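HMG-CoA Lyase (Bacillus subtilis subsp. subtilis, PDB 1YDO) belongs to the HMGL-like family of enzymes, which are built on a TIM-barrel fold. Local coordinates at residues E97-K111 / T137-E151. Numbering follows the deposited sequence.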
loop_
_atom_site.group_PDB
_atom_site.type_symbol
_atom_site.label_atom_id
_atom_site.label_comp_id
_atom_site.label_asym_id
_atom_site.label_seq_id
_atom_site.Cartn_x
_atom_site.Cartn_y
_atom_site.Cartn_z
ATOM N N GLU A 97 -9.910 -28.709 -3.509
ATOM C CA GLU A 97 -10.868 -27.761 -4.058
ATOM C C GLU A 97 -10.514 -27.289 -5.461
ATOM O O GLU A 97 -9.367 -26.984 -5.767
ATOM C CB GLU A 97 -11.025 -26.552 -3.112
ATOM C CG GLU A 97 -11.855 -25.395 -3.690
ATOM C CD GLU A 97 -12.406 -24.445 -2.634
ATOM O OE1 GLU A 97 -13.340 -24.841 -1.897
ATOM O OE2 GLU A 97 -11.913 -23.297 -2.550
ATOM N N ALA A 98 -11.528 -27.239 -6.309
ATOM C CA ALA A 98 -11.348 -26.805 -7.672
ATOM C C ALA A 98 -11.859 -25.387 -7.803
ATOM O O ALA A 98 -12.914 -25.059 -7.280
ATOM C CB ALA A 98 -12.112 -27.722 -8.601
ATOM N N CYS A 99 -11.124 -24.536 -8.501
ATOM C CA CYS A 99 -11.569 -23.159 -8.660
ATOM C C CYS A 99 -11.866 -22.845 -10.104
ATOM O O CYS A 99 -10.948 -22.738 -10.913
ATOM C CB CYS A 99 -10.486 -22.198 -8.183
ATOM S SG CYS A 99 -9.697 -22.630 -6.618
ATOM N N VAL A 100 -13.130 -22.699 -10.447
ATOM C CA VAL A 100 -13.431 -22.352 -11.819
ATOM C C VAL A 100 -13.206 -20.849 -11.987
ATOM O O VAL A 100 -12.954 -20.145 -11.006
ATOM C CB VAL A 100 -14.871 -22.684 -12.170
ATOM C CG1 VAL A 100 -15.045 -24.192 -12.186
ATOM C CG2 VAL A 100 -15.815 -22.027 -11.166
ATOM N N PHE A 101 -13.294 -20.352 -13.216
ATOM C CA PHE A 101 -13.082 -18.936 -13.443
ATOM C C PHE A 101 -13.685 -18.441 -14.732
ATOM O O PHE A 101 -13.948 -19.209 -15.656
ATOM C CB PHE A 101 -11.592 -18.605 -13.470
ATOM C CG PHE A 101 -10.815 -19.391 -14.477
ATOM C CD1 PHE A 101 -10.416 -20.695 -14.196
ATOM C CD2 PHE A 101 -10.511 -18.853 -15.723
ATOM C CE1 PHE A 101 -9.729 -21.459 -15.144
ATOM C CE2 PHE A 101 -9.823 -19.608 -16.683
ATOM C CZ PHE A 101 -9.434 -20.911 -16.392
HETATM N N MSE A 102 -13.902 -17.131 -14.780
HETATM C CA MSE A 102 -14.444 -16.464 -15.952
HETATM C C MSE A 102 -14.392 -14.973 -15.712
HETATM O O MSE A 102 -14.142 -14.523 -14.599
HETATM C CB MSE A 102 -15.887 -16.900 -16.204
HETATM C CG MSE A 102 -16.882 -16.369 -15.201
HETATM SE SE MSE A 102 -18.694 -16.810 -15.712
HETATM C CE MSE A 102 -18.943 -15.453 -17.092
ATOM N N SER A 103 -14.632 -14.203 -16.761
ATOM C CA SER A 103 -14.605 -12.763 -16.631
ATOM C C SER A 103 -16.005 -12.150 -16.652
ATOM O O SER A 103 -16.915 -12.660 -17.313
ATOM C CB SER A 103 -13.754 -12.163 -17.749
ATOM O OG SER A 103 -13.736 -10.744 -17.672
ATOM N N ALA A 104 -16.168 -11.063 -15.906
ATOM C CA ALA A 104 -17.438 -10.350 -15.848
ATOM C C ALA A 104 -17.603 -9.594 -17.166
ATOM O O ALA A 104 -18.706 -9.478 -17.702
ATOM C CB ALA A 104 -17.431 -9.376 -14.681
ATOM N N SER A 105 -16.482 -9.080 -17.668
ATOM C CA SER A 105 -16.439 -8.345 -18.928
ATOM C C SER A 105 -16.477 -9.325 -20.095
ATOM O O SER A 105 -15.723 -10.308 -20.126
ATOM C CB SER A 105 -15.163 -7.507 -19.012
ATOM O OG SER A 105 -14.685 -7.448 -20.339
ATOM N N GLU A 106 -17.355 -9.066 -21.059
ATOM C CA GLU A 106 -17.474 -9.939 -22.223
ATOM C C GLU A 106 -16.165 -9.928 -23.009
ATOM O O GLU A 106 -15.610 -10.978 -23.326
ATOM C CB GLU A 106 -18.616 -9.459 -23.127
ATOM C CG GLU A 106 -19.080 -10.493 -24.152
ATOM C CD GLU A 106 -20.057 -11.491 -23.570
ATOM O OE1 GLU A 106 -20.188 -12.602 -24.145
ATOM O OE2 GLU A 106 -20.707 -11.163 -22.547
ATOM N N THR A 107 -15.677 -8.726 -23.309
ATOM C CA THR A 107 -14.445 -8.559 -24.076
ATOM C C THR A 107 -13.264 -9.276 -23.435
ATOM O O THR A 107 -12.521 -9.984 -24.112
ATOM C CB THR A 107 -14.097 -7.072 -24.239
ATOM O OG1 THR A 107 -15.251 -6.370 -24.715
ATOM C CG2 THR A 107 -12.959 -6.895 -25.239
ATOM N N HIS A 108 -13.094 -9.087 -22.130
ATOM C CA HIS A 108 -12.002 -9.722 -21.408
ATOM C C HIS A 108 -12.138 -11.235 -21.440
ATOM O O HIS A 108 -11.169 -11.957 -21.656
ATOM C CB HIS A 108 -11.969 -9.263 -19.947
ATOM C CG HIS A 108 -10.827 -9.838 -19.163
ATOM N ND1 HIS A 108 -9.506 -9.554 -19.456
ATOM C CD2 HIS A 108 -10.800 -10.677 -18.107
ATOM C CE1 HIS A 108 -8.724 -10.191 -18.611
ATOM N NE2 HIS A 108 -9.480 -10.882 -17.779
ATOM N N ASN A 109 -13.351 -11.709 -21.213
ATOM C CA ASN A 109 -13.608 -13.138 -21.202
ATOM C C ASN A 109 -13.287 -13.735 -22.568
ATOM O O ASN A 109 -12.463 -14.649 -22.695
ATOM C CB ASN A 109 -15.074 -13.399 -20.853
ATOM C CG ASN A 109 -15.306 -14.796 -20.331
ATOM O OD1 ASN A 109 -16.281 -15.450 -20.695
ATOM N ND2 ASN A 109 -14.421 -15.260 -19.458
ATOM N N ARG A 110 -13.943 -13.208 -23.594
ATOM C CA ARG A 110 -13.732 -13.695 -24.951
ATOM C C ARG A 110 -12.268 -13.583 -25.373
ATOM O O ARG A 110 -11.789 -14.368 -26.192
ATOM C CB ARG A 110 -14.631 -12.927 -25.932
ATOM C CG ARG A 110 -14.391 -13.264 -27.404
ATOM C CD ARG A 110 -15.692 -13.271 -28.196
ATOM N NE ARG A 110 -16.533 -14.419 -27.865
ATOM C CZ ARG A 110 -16.172 -15.687 -28.048
ATOM N NH1 ARG A 110 -17.002 -16.673 -27.720
ATOM N NH2 ARG A 110 -14.980 -15.974 -28.556
ATOM N N LYS A 111 -11.552 -12.617 -24.806
ATOM C CA LYS A 111 -10.146 -12.434 -25.152
ATOM C C LYS A 111 -9.263 -12.903 -24.007
ATOM O O LYS A 111 -8.443 -12.145 -23.494
ATOM C CB LYS A 111 -9.868 -10.956 -25.467
ATOM C CG LYS A 111 -8.553 -10.711 -26.202
ATOM C CD LYS A 111 -8.457 -9.279 -26.699
ATOM C CE LYS A 111 -7.219 -9.074 -27.567
ATOM N NZ LYS A 111 -7.034 -7.662 -28.033
ATOM N N THR A 137 -14.819 -29.557 -3.054
ATOM C CA THR A 137 -15.382 -28.233 -2.815
ATOM C C THR A 137 -15.034 -27.319 -3.976
ATOM O O THR A 137 -13.924 -27.365 -4.491
ATOM C CB THR A 137 -14.828 -27.652 -1.535
ATOM O OG1 THR A 137 -13.399 -27.698 -1.583
ATOM C CG2 THR A 137 -15.314 -28.471 -0.349
ATOM N N THR A 138 -15.981 -26.488 -4.388
ATOM C CA THR A 138 -15.731 -25.602 -5.509
ATOM C C THR A 138 -15.694 -24.144 -5.114
ATOM O O THR A 138 -16.316 -23.731 -4.136
ATOM C CB THR A 138 -16.799 -25.751 -6.593
ATOM O OG1 THR A 138 -18.073 -25.351 -6.061
ATOM C CG2 THR A 138 -16.854 -27.192 -7.089
ATOM N N ARG A 139 -14.977 -23.367 -5.918
ATOM C CA ARG A 139 -14.826 -21.940 -5.708
ATOM C C ARG A 139 -14.759 -21.274 -7.071
ATOM O O ARG A 139 -14.115 -21.797 -7.977
ATOM C CB ARG A 139 -13.537 -21.678 -4.950
ATOM C CG ARG A 139 -13.326 -20.246 -4.584
ATOM C CD ARG A 139 -11.870 -20.012 -4.301
ATOM N NE ARG A 139 -11.660 -18.761 -3.598
ATOM C CZ ARG A 139 -10.484 -18.170 -3.474
ATOM N NH1 ARG A 139 -9.412 -18.723 -4.026
ATOM N NH2 ARG A 139 -10.394 -17.041 -2.783
ATOM N N ALA A 140 -15.412 -20.122 -7.208
ATOM C CA ALA A 140 -15.427 -19.392 -8.471
ATOM C C ALA A 140 -14.569 -18.128 -8.406
ATOM O O ALA A 140 -14.521 -17.434 -7.388
ATOM C CB ALA A 140 -16.866 -19.037 -8.857
ATOM N N TYR A 141 -13.907 -17.839 -9.519
ATOM C CA TYR A 141 -13.036 -16.689 -9.645
ATOM C C TYR A 141 -13.603 -15.738 -10.676
ATOM O O TYR A 141 -13.322 -15.881 -11.862
ATOM C CB TYR A 141 -11.664 -17.149 -10.116
ATOM C CG TYR A 141 -10.579 -17.026 -9.088
ATOM C CD1 TYR A 141 -10.239 -15.784 -8.569
ATOM C CD2 TYR A 141 -9.880 -18.152 -8.640
ATOM C CE1 TYR A 141 -9.242 -15.656 -7.635
ATOM C CE2 TYR A 141 -8.869 -18.037 -7.700
ATOM C CZ TYR A 141 -8.560 -16.785 -7.204
ATOM O OH TYR A 141 -7.567 -16.633 -6.275
ATOM N N LEU A 142 -14.403 -14.776 -10.248
ATOM C CA LEU A 142 -14.966 -13.824 -11.196
ATOM C C LEU A 142 -13.957 -12.682 -11.348
ATOM O O LEU A 142 -13.637 -11.997 -10.382
ATOM C CB LEU A 142 -16.289 -13.298 -10.655
ATOM C CG LEU A 142 -17.350 -12.969 -11.695
ATOM C CD1 LEU A 142 -18.527 -12.305 -11.002
ATOM C CD2 LEU A 142 -16.782 -12.058 -12.761
ATOM N N SER A 143 -13.448 -12.469 -12.551
ATOM C CA SER A 143 -12.469 -11.419 -12.724
ATOM C C SER A 143 -13.046 -10.192 -13.386
ATOM O O SER A 143 -14.193 -10.193 -13.830
ATOM C CB SER A 143 -11.274 -11.913 -13.529
ATOM O OG SER A 143 -11.667 -12.299 -14.822
ATOM N N THR A 144 -12.228 -9.142 -13.426
ATOM C CA THR A 144 -12.566 -7.855 -14.012
ATOM C C THR A 144 -13.867 -7.267 -13.449
ATOM O O THR A 144 -14.629 -6.625 -14.169
ATOM C CB THR A 144 -12.621 -7.974 -15.561
ATOM O OG1 THR A 144 -12.622 -6.669 -16.143
ATOM C CG2 THR A 144 -13.854 -8.710 -16.007
ATOM N N VAL A 145 -14.103 -7.463 -12.149
ATOM C CA VAL A 145 -15.312 -6.949 -11.518
ATOM C C VAL A 145 -15.200 -5.473 -11.156
ATOM O O VAL A 145 -16.209 -4.800 -10.967
ATOM C CB VAL A 145 -15.677 -7.748 -10.244
ATOM C CG1 VAL A 145 -15.803 -9.213 -10.572
ATOM C CG2 VAL A 145 -14.643 -7.543 -9.179
ATOM N N PHE A 146 -13.974 -4.966 -11.070
ATOM C CA PHE A 146 -13.751 -3.558 -10.735
ATOM C C PHE A 146 -13.206 -2.780 -11.923
ATOM O O PHE A 146 -12.447 -1.827 -11.749
ATOM C CB PHE A 146 -12.768 -3.433 -9.574
ATOM C CG PHE A 146 -13.322 -3.882 -8.265
ATOM C CD1 PHE A 146 -14.289 -3.131 -7.622
ATOM C CD2 PHE A 146 -12.887 -5.069 -7.676
ATOM C CE1 PHE A 146 -14.820 -3.557 -6.407
ATOM C CE2 PHE A 146 -13.415 -5.507 -6.456
ATOM C CZ PHE A 146 -14.381 -4.750 -5.824
ATOM N N GLY A 147 -13.588 -3.188 -13.128
ATOM C CA GLY A 147 -13.112 -2.494 -14.304
ATOM C C GLY A 147 -12.392 -3.445 -15.225
ATOM O O GLY A 147 -11.750 -4.391 -14.771
ATOM N N CYS A 148 -12.494 -3.185 -16.525
ATOM C CA CYS A 148 -11.866 -4.015 -17.542
ATOM C C CYS A 148 -10.763 -3.280 -18.288
ATOM O O CYS A 148 -10.853 -2.081 -18.526
ATOM C CB CYS A 148 -12.928 -4.487 -18.545
ATOM S SG CYS A 148 -12.297 -5.517 -19.911
ATOM N N PRO A 149 -9.702 -3.997 -18.668
ATOM C CA PRO A 149 -8.614 -3.346 -19.398
ATOM C C PRO A 149 -9.055 -2.955 -20.820
ATOM O O PRO A 149 -8.436 -2.111 -21.481
ATOM C CB PRO A 149 -7.519 -4.415 -19.395
ATOM C CG PRO A 149 -8.292 -5.686 -19.418
ATOM C CD PRO A 149 -9.389 -5.414 -18.409
ATOM N N TYR A 150 -10.140 -3.574 -21.272
ATOM C CA TYR A 150 -10.676 -3.332 -22.603
ATOM C C TYR A 150 -11.957 -2.502 -22.558
ATOM O O TYR A 150 -12.041 -1.440 -23.179
ATOM C CB TYR A 150 -10.959 -4.667 -23.288
ATOM C CG TYR A 150 -9.768 -5.604 -23.343
ATOM C CD1 TYR A 150 -9.895 -6.935 -22.960
ATOM C CD2 TYR A 150 -8.530 -5.172 -23.826
ATOM C CE1 TYR A 150 -8.838 -7.815 -23.061
ATOM C CE2 TYR A 150 -7.457 -6.045 -23.935
ATOM C CZ TYR A 150 -7.627 -7.371 -23.549
ATOM O OH TYR A 150 -6.594 -8.262 -23.693
ATOM N N GLU A 151 -12.952 -2.982 -21.823
ATOM C CA GLU A 151 -14.215 -2.269 -21.721
ATOM C C GLU A 151 -14.131 -1.137 -20.716
ATOM O O GLU A 151 -15.069 -0.363 -20.557
ATOM C CB GLU A 151 -15.335 -3.224 -21.315
ATOM C CG GLU A 151 -15.538 -4.360 -22.279
ATOM C CD GLU A 151 -16.789 -5.149 -21.985
ATOM O OE1 GLU A 151 -17.000 -6.187 -22.642
ATOM O OE2 GLU A 151 -17.565 -4.729 -21.104
HETATM O O HOH W 1 -19.093 -6.770 -20.486
#
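Backbone hydrogen bonds from A98 to T137 and from A104 to S143 mark the two ends of a parallel pairing between strands 97-103 and 137-143, neighbours in the TIM barrel joined by a beta-alpha-beta crossover through helix 117-133. Between them, R139 N, Y141 N and S143 N donate to A98 O, V100 O and M102 O, while V100 N, weakly, and M102 N reach R139 O and Y141 O. Beta-branched V100 and small A140 lie on the face turned to the helices, CG2 and CB 3.9 Å apart, and V100 packs on L124 and V127. The inward face carries E97 and C99 from one strand and R139 and Y141 from the other. T137 OG1 donates to E97 OE1 (2.9 Å) on the anti side of the carboxylate, somewhat out of its plane, and Y44 OH bonds to OE2, so both buried oxygens have partners. With R139 CG anti to the backbone N (chi1 -176°) and the chain extended, its guanidinium passes E97 and forms a salt bridge with D231 across the barrel.

Beyond the strands, S105 OG caps helix 106-110 by accepting from H108 N (2.9 Å, 167°). E151 suits the same helix start, where its carboxylate would be stabilised by first-turn N-H groups: OE1 accepts from T107 N (2.9 Å, 171°) on the anti side, well out of the carboxylate plane, and a water links OE2 to E106 N. C148 SG accepts from Y150 N and E151 N, fixing the turn that presents this carboxylate. T107 OG1 completes the grip, giving its proton to the anti lone pair of E151 OE1 at 2.7 Å.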